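Local coordinates for protein BSU-2 beta-lactamase (Bacillus subtilis, PDB 6W5E) that probably hydrolyses the beta-lactam ring of penicillin-type antibiotics as a class D serine beta-lactamase, at residues 222-227 with 241-246; 47-52 with 65-70; 86-91 with 188-193; 196-201 with 228-233; 98-103 with 112-117. All blocks are in the same frame, centred on the assembly; numbering follows the deposited sequence.

Interaction 1. Residues 222-227 with 241-246; sequences MGLGWF and VTNVDD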
# COMPACT_ATOMS: atom_id res chain seq x y z
N MET A 222 -2.81 15.93 -7.25
CA MET A 222 -3.48 15.47 -6.03
C MET A 222 -4.85 14.86 -6.32
O MET A 222 -5.76 14.92 -5.49
CB MET A 222 -3.58 16.58 -4.97
CG MET A 222 -2.28 17.33 -4.73
SD MET A 222 -1.06 16.25 -3.96
CE MET A 222 -1.80 15.98 -2.36
N GLY A 223 -5.00 14.25 -7.49
CA GLY A 223 -6.30 13.82 -7.96
C GLY A 223 -6.59 12.35 -7.81
O GLY A 223 -7.69 11.91 -8.16
N LEU A 224 -5.63 11.57 -7.33
CA LEU A 224 -5.80 10.14 -7.12
C LEU A 224 -5.10 9.80 -5.82
O LEU A 224 -3.96 10.22 -5.60
CB LEU A 224 -5.15 9.36 -8.27
CG LEU A 224 -5.08 7.85 -8.12
CD1 LEU A 224 -6.47 7.25 -8.01
CD2 LEU A 224 -4.33 7.27 -9.32
N GLY A 225 -5.77 9.04 -4.96
CA GLY A 225 -5.24 8.77 -3.64
C GLY A 225 -5.58 7.36 -3.19
O GLY A 225 -6.65 6.82 -3.51
N TRP A 226 -4.65 6.77 -2.44
CA TRP A 226 -4.81 5.42 -1.92
C TRP A 226 -4.36 5.38 -0.46
O TRP A 226 -3.43 6.09 -0.06
CB TRP A 226 -3.86 4.46 -2.61
CG TRP A 226 -4.02 4.16 -4.07
CD1 TRP A 226 -3.44 4.82 -5.12
CD2 TRP A 226 -4.71 3.04 -4.64
NE1 TRP A 226 -3.75 4.20 -6.31
CE2 TRP A 226 -4.53 3.10 -6.04
CE3 TRP A 226 -5.47 1.99 -4.10
CZ2 TRP A 226 -5.08 2.15 -6.91
CZ3 TRP A 226 -6.01 1.04 -4.96
CH2 TRP A 226 -5.82 1.14 -6.35
N PHE A 227 -4.97 4.48 0.31
CA PHE A 227 -4.40 4.02 1.57
C PHE A 227 -4.75 2.54 1.70
O PHE A 227 -5.93 2.18 1.70
CB PHE A 227 -4.91 4.82 2.77
CG PHE A 227 -4.25 4.46 4.08
CD1 PHE A 227 -2.87 4.62 4.26
CD2 PHE A 227 -4.99 3.94 5.13
CE1 PHE A 227 -2.27 4.29 5.46
CE2 PHE A 227 -4.39 3.61 6.34
CZ PHE A 227 -3.03 3.79 6.50
N VAL A 241 -8.49 -1.53 1.73
CA VAL A 241 -8.06 -0.71 0.60
C VAL A 241 -9.03 0.45 0.46
O VAL A 241 -10.25 0.24 0.36
CB VAL A 241 -8.04 -1.52 -0.71
CG1 VAL A 241 -7.91 -0.61 -1.93
CG2 VAL A 241 -6.90 -2.53 -0.70
N THR A 242 -8.50 1.67 0.45
CA THR A 242 -9.27 2.87 0.17
C THR A 242 -8.66 3.58 -1.03
O THR A 242 -7.44 3.70 -1.13
CB THR A 242 -9.26 3.80 1.38
OG1 THR A 242 -9.78 3.08 2.50
CG2 THR A 242 -10.11 5.05 1.13
N ASN A 243 -9.52 4.02 -1.95
CA ASN A 243 -9.06 4.69 -3.16
C ASN A 243 -10.04 5.81 -3.47
O ASN A 243 -11.25 5.61 -3.40
CB ASN A 243 -8.99 3.67 -4.31
CG ASN A 243 -8.93 4.32 -5.67
OD1 ASN A 243 -9.97 4.52 -6.30
ND2 ASN A 243 -7.73 4.63 -6.13
N VAL A 244 -9.51 7.00 -3.80
CA VAL A 244 -10.32 8.21 -3.92
C VAL A 244 -9.78 9.09 -5.05
O VAL A 244 -8.61 9.03 -5.43
CB VAL A 244 -10.37 9.03 -2.61
CG1 VAL A 244 -11.11 8.29 -1.51
CG2 VAL A 244 -8.96 9.40 -2.15
N ASP A 245 -10.67 9.96 -5.56
CA ASP A 245 -10.28 11.04 -6.47
C ASP A 245 -9.81 12.26 -5.69
O ASP A 245 -10.32 13.37 -5.87
CB ASP A 245 -11.44 11.37 -7.43
CG ASP A 245 -12.58 12.15 -6.76
OD1 ASP A 245 -12.86 11.90 -5.57
OD2 ASP A 245 -13.20 13.02 -7.43
N ASP A 246 -8.82 12.06 -4.82
CA ASP A 246 -8.34 13.05 -3.86
C ASP A 246 -6.97 12.56 -3.41
O ASP A 246 -6.43 11.61 -3.99
CB ASP A 246 -9.34 13.17 -2.70
CG ASP A 246 -9.33 14.53 -2.02
OD1 ASP A 246 -8.27 15.19 -1.96
OD2 ASP A 246 -10.39 14.95 -1.52
O HOH W 1 -6.65 16.65 -3.51

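Interaction 2. Residues 47-52 with 65-70; sequences DGTFIL and RKRANQ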
# COMPACT_ATOMS: atom_id res chain seq x y z
N ASP A 47 -15.42 10.83 -4.74
CA ASP A 47 -15.54 9.66 -5.61
C ASP A 47 -14.54 8.62 -5.10
O ASP A 47 -13.33 8.80 -5.24
CB ASP A 47 -15.20 10.09 -7.04
CG ASP A 47 -15.66 9.09 -8.07
OD1 ASP A 47 -16.20 8.03 -7.69
OD2 ASP A 47 -15.47 9.35 -9.28
N GLY A 48 -15.03 7.55 -4.48
CA GLY A 48 -14.09 6.64 -3.84
C GLY A 48 -14.67 5.27 -3.61
O GLY A 48 -15.86 5.02 -3.82
N THR A 49 -13.80 4.37 -3.15
CA THR A 49 -14.18 3.01 -2.79
C THR A 49 -13.45 2.61 -1.51
O THR A 49 -12.37 3.13 -1.20
CB THR A 49 -13.90 2.04 -3.95
OG1 THR A 49 -14.29 0.71 -3.59
CG2 THR A 49 -12.43 2.04 -4.31
N PHE A 50 -14.06 1.70 -0.75
CA PHE A 50 -13.47 1.17 0.47
C PHE A 50 -13.76 -0.32 0.51
O PHE A 50 -14.90 -0.75 0.27
CB PHE A 50 -14.09 1.84 1.71
CG PHE A 50 -13.64 1.23 3.01
CD1 PHE A 50 -12.37 1.50 3.52
CD2 PHE A 50 -14.48 0.41 3.74
CE1 PHE A 50 -11.96 0.96 4.71
CE2 PHE A 50 -14.07 -0.14 4.95
CZ PHE A 50 -12.82 0.14 5.43
N ILE A 51 -12.73 -1.11 0.82
CA ILE A 51 -12.83 -2.56 0.90
C ILE A 51 -12.26 -3.00 2.24
O ILE A 51 -11.16 -2.57 2.61
CB ILE A 51 -12.06 -3.24 -0.24
CG1 ILE A 51 -12.52 -2.71 -1.60
CG2 ILE A 51 -12.23 -4.75 -0.13
CD1 ILE A 51 -11.48 -2.82 -2.67
N LEU A 52 -12.99 -3.86 2.95
CA LEU A 52 -12.53 -4.38 4.24
C LEU A 52 -12.75 -5.88 4.25
O LEU A 52 -13.88 -6.36 4.08
CB LEU A 52 -13.26 -3.72 5.41
CG LEU A 52 -12.69 -4.03 6.80
CD1 LEU A 52 -11.26 -3.49 6.92
CD2 LEU A 52 -13.59 -3.46 7.89
N ARG A 65 -18.86 -0.78 -5.66
CA ARG A 65 -18.34 -1.93 -6.38
C ARG A 65 -17.78 -1.53 -7.75
O ARG A 65 -16.76 -2.08 -8.19
CB ARG A 65 -19.46 -2.96 -6.52
CG ARG A 65 -19.20 -4.09 -7.48
CD ARG A 65 -18.33 -5.15 -6.84
NE ARG A 65 -18.74 -5.47 -5.48
CZ ARG A 65 -18.36 -6.57 -4.83
NH1 ARG A 65 -17.57 -7.45 -5.43
NH2 ARG A 65 -18.76 -6.78 -3.59
N LYS A 66 -18.43 -0.58 -8.43
CA LYS A 66 -17.93 -0.16 -9.74
C LYS A 66 -16.51 0.37 -9.65
O LYS A 66 -15.62 -0.07 -10.39
CB LYS A 66 -18.84 0.92 -10.33
CG LYS A 66 -18.35 1.42 -11.68
CD LYS A 66 -19.28 2.46 -12.28
CE LYS A 66 -20.25 1.83 -13.26
NZ LYS A 66 -21.23 2.82 -13.78
N ARG A 67 -16.27 1.30 -8.73
CA ARG A 67 -14.93 1.86 -8.60
C ARG A 67 -13.94 0.83 -8.08
O ARG A 67 -12.76 0.85 -8.46
CB ARG A 67 -14.96 3.11 -7.71
CG ARG A 67 -13.65 3.87 -7.76
CD ARG A 67 -13.70 5.21 -7.07
NE ARG A 67 -12.36 5.78 -7.01
CZ ARG A 67 -11.93 6.78 -7.77
NH1 ARG A 67 -12.73 7.35 -8.66
NH2 ARG A 67 -10.68 7.20 -7.64
N ALA A 68 -14.40 -0.10 -7.23
CA ALA A 68 -13.53 -1.14 -6.72
C ALA A 68 -12.96 -2.00 -7.83
O ALA A 68 -11.87 -2.57 -7.67
CB ALA A 68 -14.27 -2.00 -5.70
N ASN A 69 -13.65 -2.09 -8.96
CA ASN A 69 -13.21 -2.91 -10.08
C ASN A 69 -12.46 -2.14 -11.15
O ASN A 69 -12.04 -2.74 -12.14
CB ASN A 69 -14.42 -3.64 -10.69
CG ASN A 69 -14.77 -4.90 -9.94
OD1 ASN A 69 -13.90 -5.75 -9.70
ND2 ASN A 69 -16.02 -5.01 -9.51
N GLN A 70 -12.26 -0.83 -10.98
CA GLN A 70 -11.57 -0.03 -11.98
C GLN A 70 -10.07 -0.01 -11.69
O GLN A 70 -9.64 0.43 -10.62
CB GLN A 70 -12.10 1.40 -11.99
CG GLN A 70 -13.53 1.51 -12.45
CD GLN A 70 -13.71 1.09 -13.91
OE1 GLN A 70 -12.84 1.31 -14.75
NE2 GLN A 70 -14.86 0.49 -14.20

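Interaction 3. Residues 86-91 with 188-193; sequences GLQVKA and PFDKPV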
# COMPACT_ATOMS: atom_id res chain seq x y z
N GLY A 86 12.69 -6.38 -3.81
CA GLY A 86 14.05 -5.91 -3.63
C GLY A 86 14.78 -6.65 -2.52
O GLY A 86 15.95 -7.00 -2.67
N LEU A 87 14.09 -6.90 -1.41
CA LEU A 87 14.70 -7.69 -0.34
C LEU A 87 14.90 -9.13 -0.77
O LEU A 87 15.95 -9.72 -0.51
CB LEU A 87 13.82 -7.63 0.91
CG LEU A 87 13.80 -6.28 1.62
CD1 LEU A 87 12.60 -6.17 2.58
CD2 LEU A 87 15.12 -6.04 2.35
N GLN A 88 13.90 -9.71 -1.45
CA GLN A 88 13.98 -11.12 -1.83
C GLN A 88 15.15 -11.38 -2.76
O GLN A 88 15.86 -12.39 -2.60
CB GLN A 88 12.67 -11.57 -2.48
CG GLN A 88 12.60 -13.06 -2.78
CD GLN A 88 12.59 -13.91 -1.52
OE1 GLN A 88 12.10 -13.50 -0.47
NE2 GLN A 88 13.13 -15.12 -1.62
N VAL A 89 15.39 -10.49 -3.73
CA VAL A 89 16.48 -10.66 -4.69
C VAL A 89 17.78 -10.05 -4.21
O VAL A 89 18.77 -10.04 -4.96
CB VAL A 89 16.14 -10.14 -6.11
CG1 VAL A 89 14.81 -10.72 -6.60
CG2 VAL A 89 16.15 -8.60 -6.16
N LYS A 90 17.81 -9.53 -2.98
CA LYS A 90 19.01 -8.95 -2.37
C LYS A 90 19.51 -7.70 -3.09
O LYS A 90 20.70 -7.38 -3.04
CB LYS A 90 20.12 -10.00 -2.19
CG LYS A 90 19.64 -11.24 -1.45
CD LYS A 90 20.78 -12.18 -1.10
N ALA A 91 18.62 -6.96 -3.75
CA ALA A 91 18.98 -5.64 -4.26
C ALA A 91 19.10 -4.62 -3.14
O ALA A 91 19.75 -3.59 -3.33
CB ALA A 91 17.96 -5.17 -5.31
N PRO A 188 5.30 -15.88 -2.21
CA PRO A 188 6.59 -16.57 -2.39
C PRO A 188 7.79 -15.71 -2.02
O PRO A 188 8.70 -15.48 -2.82
CB PRO A 188 6.56 -16.93 -3.89
CG PRO A 188 5.74 -15.86 -4.49
CD PRO A 188 4.67 -15.55 -3.50
N PHE A 189 7.79 -15.21 -0.79
CA PHE A 189 8.92 -14.50 -0.23
C PHE A 189 9.36 -15.21 1.04
O PHE A 189 8.56 -15.87 1.71
CB PHE A 189 8.54 -13.04 0.10
CG PHE A 189 8.15 -12.25 -1.10
CD1 PHE A 189 9.10 -11.86 -2.03
CD2 PHE A 189 6.82 -11.92 -1.32
CE1 PHE A 189 8.75 -11.15 -3.15
CE2 PHE A 189 6.46 -11.21 -2.45
CZ PHE A 189 7.43 -10.81 -3.37
N ASP A 190 10.65 -15.07 1.38
CA ASP A 190 11.11 -15.59 2.66
C ASP A 190 10.32 -14.96 3.79
O ASP A 190 9.92 -13.79 3.72
CB ASP A 190 12.60 -15.29 2.86
CG ASP A 190 13.47 -15.89 1.78
OD1 ASP A 190 13.00 -16.77 1.03
OD2 ASP A 190 14.65 -15.49 1.69
N LYS A 191 10.06 -15.75 4.83
CA LYS A 191 9.35 -15.22 5.99
C LYS A 191 9.97 -13.94 6.54
O LYS A 191 9.23 -12.97 6.75
CB LYS A 191 9.15 -16.32 7.04
CG LYS A 191 8.02 -17.27 6.71
CD LYS A 191 6.84 -17.05 7.65
CE LYS A 191 5.55 -17.61 7.07
NZ LYS A 191 4.39 -17.28 7.95
N PRO A 192 11.29 -13.85 6.77
CA PRO A 192 11.83 -12.58 7.29
C PRO A 192 11.61 -11.41 6.35
O PRO A 192 11.46 -10.27 6.83
CB PRO A 192 13.32 -12.88 7.48
CG PRO A 192 13.41 -14.36 7.59
CD PRO A 192 12.30 -14.92 6.77
N VAL A 193 11.58 -11.64 5.04
CA VAL A 193 11.31 -10.57 4.09
C VAL A 193 9.92 -9.98 4.33
O VAL A 193 9.75 -8.76 4.38
CB VAL A 193 11.48 -11.07 2.64
CG1 VAL A 193 10.90 -10.06 1.64
CG2 VAL A 193 12.95 -11.36 2.36

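Interaction 4. Residues 196-201 with 228-233; sequences IVKRMM and VGFIKT. With EDO (1,2-ethanediol), chain F.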
# COMPACT_ATOMS: atom_id res chain seq x y z
N ILE A 196 9.88 -8.01 7.62
CA ILE A 196 10.50 -6.70 7.47
C ILE A 196 9.55 -5.72 6.78
O ILE A 196 9.39 -4.58 7.21
CB ILE A 196 11.85 -6.82 6.73
CG1 ILE A 196 12.87 -7.55 7.60
CG2 ILE A 196 12.38 -5.45 6.32
CD1 ILE A 196 14.04 -8.12 6.83
N VAL A 197 8.92 -6.15 5.68
CA VAL A 197 8.05 -5.22 4.95
C VAL A 197 6.85 -4.82 5.81
O VAL A 197 6.46 -3.65 5.85
CB VAL A 197 7.64 -5.80 3.58
CG1 VAL A 197 6.56 -4.92 2.93
CG2 VAL A 197 8.86 -5.89 2.69
N LYS A 198 6.26 -5.79 6.53
CA LYS A 198 5.19 -5.44 7.46
C LYS A 198 5.65 -4.41 8.48
O LYS A 198 4.95 -3.42 8.74
CB LYS A 198 4.67 -6.69 8.17
CG LYS A 198 3.78 -7.58 7.32
CD LYS A 198 3.30 -8.78 8.13
CE LYS A 198 2.26 -9.60 7.38
NZ LYS A 198 1.77 -10.74 8.21
N ARG A 199 6.84 -4.61 9.06
CA ARG A 199 7.34 -3.64 10.03
C ARG A 199 7.49 -2.26 9.41
O ARG A 199 7.15 -1.25 10.03
CB ARG A 199 8.66 -4.11 10.64
CG ARG A 199 8.48 -5.25 11.64
CD ARG A 199 9.62 -5.31 12.65
NE ARG A 199 10.92 -5.34 12.00
CZ ARG A 199 11.57 -6.45 11.67
NH1 ARG A 199 11.03 -7.64 11.92
NH2 ARG A 199 12.76 -6.37 11.08
N MET A 200 7.97 -2.20 8.16
CA MET A 200 8.13 -0.91 7.50
C MET A 200 6.80 -0.23 7.24
O MET A 200 6.78 0.99 7.08
CB MET A 200 8.88 -1.06 6.17
CG MET A 200 10.32 -1.53 6.33
SD MET A 200 11.28 -1.47 4.80
CE MET A 200 10.53 -2.73 3.81
N MET A 201 5.70 -0.98 7.18
CA MET A 201 4.37 -0.44 6.97
C MET A 201 3.68 0.02 8.25
O MET A 201 2.58 0.59 8.17
CB MET A 201 3.49 -1.49 6.28
CG MET A 201 3.91 -1.82 4.87
SD MET A 201 2.99 -3.24 4.21
CE MET A 201 1.36 -2.53 4.02
N VAL A 228 -3.73 1.69 1.74
CA VAL A 228 -3.92 0.25 1.69
C VAL A 228 -3.11 -0.40 2.80
O VAL A 228 -2.06 0.10 3.19
CB VAL A 228 -3.53 -0.32 0.30
CG1 VAL A 228 -4.24 0.46 -0.82
CG2 VAL A 228 -2.02 -0.30 0.08
N GLY A 229 -3.62 -1.51 3.32
CA GLY A 229 -2.88 -2.15 4.40
C GLY A 229 -3.75 -3.13 5.17
O GLY A 229 -4.65 -3.76 4.62
N PHE A 230 -3.43 -3.27 6.45
CA PHE A 230 -4.16 -4.20 7.30
C PHE A 230 -4.03 -3.74 8.74
O PHE A 230 -3.15 -2.95 9.09
CB PHE A 230 -3.74 -5.67 7.11
CG PHE A 230 -2.33 -5.85 6.64
CD1 PHE A 230 -1.26 -5.74 7.51
CD2 PHE A 230 -2.07 -6.15 5.31
CE1 PHE A 230 0.04 -5.93 7.06
CE2 PHE A 230 -0.77 -6.34 4.86
CZ PHE A 230 0.28 -6.22 5.75
N ILE A 231 -4.94 -4.23 9.58
CA ILE A 231 -4.93 -3.89 10.99
C ILE A 231 -5.05 -5.16 11.81
O ILE A 231 -5.89 -6.02 11.52
CB ILE A 231 -6.03 -2.86 11.37
CG1 ILE A 231 -5.99 -2.57 12.87
CG2 ILE A 231 -7.44 -3.32 10.92
CD1 ILE A 231 -6.69 -1.31 13.26
N LYS A 232 -4.18 -5.30 12.80
CA LYS A 232 -4.22 -6.43 13.71
C LYS A 232 -4.85 -5.95 15.01
O LYS A 232 -4.43 -4.92 15.56
CB LYS A 232 -2.79 -6.92 13.97
CG LYS A 232 -2.69 -7.98 15.06
CD LYS A 232 -1.29 -8.62 15.11
CE LYS A 232 -0.18 -7.64 14.73
NZ LYS A 232 1.13 -7.98 15.37
N THR A 233 -5.89 -6.64 15.46
CA THR A 233 -6.55 -6.35 16.72
C THR A 233 -6.54 -7.59 17.61
O THR A 233 -6.06 -8.66 17.22
CB THR A 233 -8.01 -5.88 16.52
OG1 THR A 233 -8.86 -7.03 16.32
CG2 THR A 233 -8.14 -4.93 15.34
C1 EDO F . -1.10 -10.00 9.71
O1 EDO F . 0.12 -9.39 10.16
C2 EDO F . -2.05 -8.92 9.20
O2 EDO F . -2.26 -7.94 10.23

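Interaction 5. Residues 98-103 with 112-117; sequences VKRWDG and NRDHTL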
# COMPACT_ATOMS: atom_id res chain seq x y z
N VAL A 98 21.00 2.13 3.32
CA VAL A 98 21.11 3.56 3.08
C VAL A 98 21.46 3.83 1.62
O VAL A 98 22.44 3.29 1.09
CB VAL A 98 22.18 4.20 3.98
CG1 VAL A 98 22.33 5.69 3.64
CG2 VAL A 98 21.85 3.98 5.45
N LYS A 99 20.71 4.74 0.99
CA LYS A 99 21.12 5.37 -0.25
C LYS A 99 21.29 6.86 0.01
O LYS A 99 20.41 7.49 0.62
CB LYS A 99 20.10 5.13 -1.37
CG LYS A 99 19.97 3.67 -1.77
CD LYS A 99 18.92 3.48 -2.85
CE LYS A 99 18.61 2.01 -3.13
NZ LYS A 99 19.80 1.23 -3.55
N ARG A 100 22.41 7.42 -0.42
CA ARG A 100 22.70 8.81 -0.13
C ARG A 100 21.93 9.75 -1.05
O ARG A 100 21.79 9.51 -2.25
CB ARG A 100 24.20 9.07 -0.25
CG ARG A 100 24.99 8.51 0.91
CD ARG A 100 26.46 8.87 0.76
NE ARG A 100 27.21 8.41 1.91
CZ ARG A 100 28.47 8.74 2.16
NH1 ARG A 100 29.12 9.55 1.34
NH2 ARG A 100 29.08 8.26 3.23
N TRP A 101 21.41 10.83 -0.46
CA TRP A 101 20.74 11.89 -1.21
C TRP A 101 21.74 12.58 -2.12
O TRP A 101 22.92 12.75 -1.78
CB TRP A 101 20.17 12.89 -0.21
CG TRP A 101 19.48 14.11 -0.77
CD1 TRP A 101 18.55 14.15 -1.78
CD2 TRP A 101 19.65 15.46 -0.33
NE1 TRP A 101 18.14 15.45 -1.99
CE2 TRP A 101 18.80 16.27 -1.11
CE3 TRP A 101 20.45 16.06 0.65
CZ2 TRP A 101 18.73 17.66 -0.94
CZ3 TRP A 101 20.37 17.44 0.82
CH2 TRP A 101 19.52 18.22 0.02
N ASP A 102 21.27 12.97 -3.31
CA ASP A 102 22.12 13.62 -4.29
C ASP A 102 22.19 15.13 -4.12
O ASP A 102 22.86 15.80 -4.92
CB ASP A 102 21.69 13.26 -5.72
CG ASP A 102 20.25 13.67 -6.03
OD1 ASP A 102 19.60 14.33 -5.19
OD2 ASP A 102 19.78 13.31 -7.12
N GLY A 103 21.53 15.69 -3.11
CA GLY A 103 21.56 17.12 -2.88
C GLY A 103 20.54 17.92 -3.67
O GLY A 103 20.54 19.15 -3.56
N ASN A 112 14.52 15.27 1.13
CA ASN A 112 15.80 15.93 0.87
C ASN A 112 16.82 15.59 1.96
O ASN A 112 17.33 16.45 2.69
CB ASN A 112 15.61 17.43 0.72
CG ASN A 112 14.63 17.78 -0.37
OD1 ASN A 112 14.52 17.08 -1.38
ND2 ASN A 112 13.90 18.89 -0.20
N ARG A 113 17.12 14.30 2.06
CA ARG A 113 17.98 13.74 3.08
C ARG A 113 18.35 12.33 2.65
O ARG A 113 17.69 11.75 1.78
CB ARG A 113 17.26 13.71 4.44
CG ARG A 113 16.09 12.72 4.45
CD ARG A 113 15.41 12.55 5.81
NE ARG A 113 14.71 13.76 6.23
CZ ARG A 113 13.61 13.78 6.98
NH1 ARG A 113 13.05 14.93 7.30
NH2 ARG A 113 13.07 12.64 7.41
N ASP A 114 19.39 11.77 3.25
CA ASP A 114 19.68 10.37 3.01
C ASP A 114 18.50 9.54 3.47
O ASP A 114 17.81 9.88 4.44
CB ASP A 114 20.92 9.94 3.79
CG ASP A 114 22.19 10.65 3.34
OD1 ASP A 114 22.26 11.16 2.20
OD2 ASP A 114 23.14 10.69 4.16
N HIS A 115 18.25 8.44 2.76
CA HIS A 115 17.11 7.58 3.06
C HIS A 115 17.51 6.12 3.10
O HIS A 115 18.55 5.71 2.56
CB HIS A 115 15.98 7.80 2.04
CG HIS A 115 15.01 8.85 2.46
ND1 HIS A 115 14.05 8.63 3.42
CD2 HIS A 115 14.89 10.15 2.09
CE1 HIS A 115 13.36 9.74 3.62
NE2 HIS A 115 13.85 10.67 2.82
N THR A 116 16.67 5.33 3.76
CA THR A 116 16.74 3.88 3.77
C THR A 116 15.47 3.31 3.15
O THR A 116 14.51 4.04 2.87
CB THR A 116 16.91 3.32 5.18
OG1 THR A 116 15.71 3.54 5.94
CG2 THR A 116 18.08 3.98 5.88
N LEU A 117 15.48 2.00 2.94
CA LEU A 117 14.29 1.33 2.43
C LEU A 117 13.08 1.64 3.31
O LEU A 117 11.99 1.94 2.80
CB LEU A 117 14.56 -0.18 2.35
CG LEU A 117 13.48 -1.04 1.72
CD1 LEU A 117 13.39 -0.82 0.22
CD2 LEU A 117 13.72 -2.50 2.05

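Interaction 1. Residues 222-227 with 241-246
At the open end of the antiparallel hairpin formed by strands 225-233 and 236-244, Gly225 faces Val244 and Phe227 faces Thr242 in hydrogen-bonded pairs, each closed by two backbone bonds; Gly225 N donates to Val244 O at 2.9 Å. Between them Trp226 and Asn243 form a non-hydrogen-bonded pair, which puts both side chains on one face of the sheet. Asn243 CG lies anti to the backbone N (chi1 163°), and its ND2 sits over the centre of the indole, 3.5 Å above the plane, while CB covers the six-membered ring 4.2 Å from the centroid. Val241 CG1 approaches the indole edge in plane, 3.9 Å from Trp226 CZ3. In the central sheet of the penicillin-recognising fold this face is covered by helix 172-184, where Pro172 touches all three side chains. The indole NE1 is bonded to Thr73 O, and Asn243 OD1 takes bonds from Arg67 NE and Gln72 NE2. Beyond the strands, a water donates to Met222 O at 2.8 Å and to Asp246 OD1 at 2.7 Å.

Interaction 2. Residues 47-52 with 65-70
Arg67 leaves helix 65-68 fully extended, CG anti to the backbone N (chi1 -169°) and the chain straight on to NE, crossing Thr49 and Gly48 to reach Asp47. Thr49 OG1 is likewise anti to its own N (chi1 -180°), which sets it against Ala68 CB at 3.4 Å; the hydroxyl is also bonded to Tyr63 O. Arg67 CD packs 3.6 Å from Gly48 CA. Asp47 O sits over the centre of one guanidinium face, 3.5 Å above that plane. NE is bonded to Asn243 OD1 of the neighbouring strand, and beside it NH1 forms a long salt bridge with Asp47 OD2 at 3.4 Å, the two planar groups 58° apart. Here the short helix that follows edge strand 59-63 folds back over strand 48-54 of the central antiparallel sheet, with Ala68 against Val62. Farther along the strand, Ile51 CD1 touches Ala68 CB at 4.2 Å, and Pro172 of helix 172-184 packs on both Thr49 and Ile51. Arg67 NH1 also bonds a malonate ion, probably from the crystallisation liquor.

Interaction 3. Residues 86-91 with 188-193
Gln88 reaches from the last turn of helix 81-88 to the start of helix 191-200. Its CB meets the edge of the Phe189 ring in plane, 3.6 Å from CD1, and CG lies 3.8 Å from the same CD1. The chain then bends, chi2 66° turning CD toward Asp190. At the tip, OE1 accepts the Asp190 N-H at 2.8 Å in a nearly straight bond, and also touches Val193 CG2 at 3.6 Å. NE2 donates to Asp190 OD1 at 3.1 Å; the acceptor is in the amide plane, OD1 is met from above its carboxylate plane, and the two planes stand 81° apart. Both polar ends of the amide are thus held by one residue, which fixes the rotation of the group. Alongside, Leu87 CB packs on Val193 CG1 at 3.9 Å, and the Phe189 ring meets Trp144 of helix 138-147. Asp190 holds the N-cap position, without a capping bond from its side chain; Gln88 therefore links a helix C-terminus to a helix N-terminus in the helical part of the penicillin-recognising fold.

Interaction 4. Residues 196-201 with 228-233
Apolar and sulfur contacts join Lys198 of helix 191-200 and Met201 to Phe230 on strand 225-233. Met201 CE touches Phe230 CZ at 4.2 Å, and its SD stands 5.3 Å from the ring centroid and 50° off the normal, an oblique Met-aromatic contact. CE also lies 4.3 Å from Gly229 CA. The Lys198 and Phe230 side chains cross at about a right angle, Lys198 CG 4.1 Å from Phe230 CZ. The Phe230 chi1 of 27° is off a staggered position, and the ring also meets Tyr212 of the adjoining strand and Leu182 and Ala183 of helix 172-184. Polar contacts come from the far end of Lys198, whose chain is extended beyond CG. NZ forms a salt bridge with Glu185 and a hydrogen bond to Ala183 O, and makes a weak bond of 2.9 Å to O1 of a 1,2-ethanediol, probably from the crystallisation liquor. O2 of that molecule lies 3.6 Å from Phe230 CD1. The chemistry divides Lys198 in two: its CG packs on the aromatic ring, while the ammonium is directed to acceptors at the C-terminal end of helix 172-184 and just beyond it.

Interaction 5. Residues 98-103 with 112-117
Val98 packs its CG2 on Thr116 CG2 at 3.8 Å. Next, Lys99 pairs with His115 in an antiparallel hydrogen-bonded pair: Lys99 N donates to His115 O at 2.8 Å, and His115 N returns a longer bond of 3.2 Å to Lys99 O, both close to straight at the carbonyl. The Lys99 side chain leads away to a cation-pi contact with Tyr128, while His115 is held through ND1 by Ser119 OG and through NE2 by Ser110 O. These residues make a short, weakly bonded two-stranded sheet, away from the central sheet, that runs straight into helix 117-122. Thr116 is the N-cap of that helix: its side chain caps a backbone N in the first turn and Ser119 OG bonds back to Thr116 N, consistent with a capping box, while OG1 also bonds Glu95 O. At Arg100 the extended side chain lies side by side with Asp114, CB 3.8 Å from OD1, though the charged groups do not touch. OD1 instead takes the Trp101 N-H at 2.8 Å, on the anti side of the carboxylate. Trp101 CG is anti to its backbone N (chi1 177°), and the indole lies with one face over the backbone of Asn112 and Arg113. Asn112 CA lies 3.8 Å from the five-membered ring centroid, and Asn112 CB is 3.5 Å from CZ2. Gly103 CA covers the opposite face, 3.3 Å above the plane, and NE1 bonds Val104 O.

Overall arrangement
Interactions 1 and 2 share the central sheet, their centres 10 Å apart; the backbone bond from Thr49 N to Asn243 O (2.8 Å) joins them, beside the Arg67 link. Interaction 4 lies farther along strand 225-233, touching interaction 1 where Val228 CG1 meets Val241 CG1 at 4.0 Å. Helix 191-200 carries both interactions 3 and 4, and Leu87 CD1 packs on Val197 CG2 at 3.8 Å. Interaction 5, nested in the chain loop closed by interaction 3, touches interactions 3 and 4 through Leu117 CD2, 3.8 Å from Leu87 CG and 3.7 Å from Met200 CE. Carboxylated Lys79, which as in other class D enzymes probably serves as the general base, just precedes helix 81-88, the helix used by interaction 3.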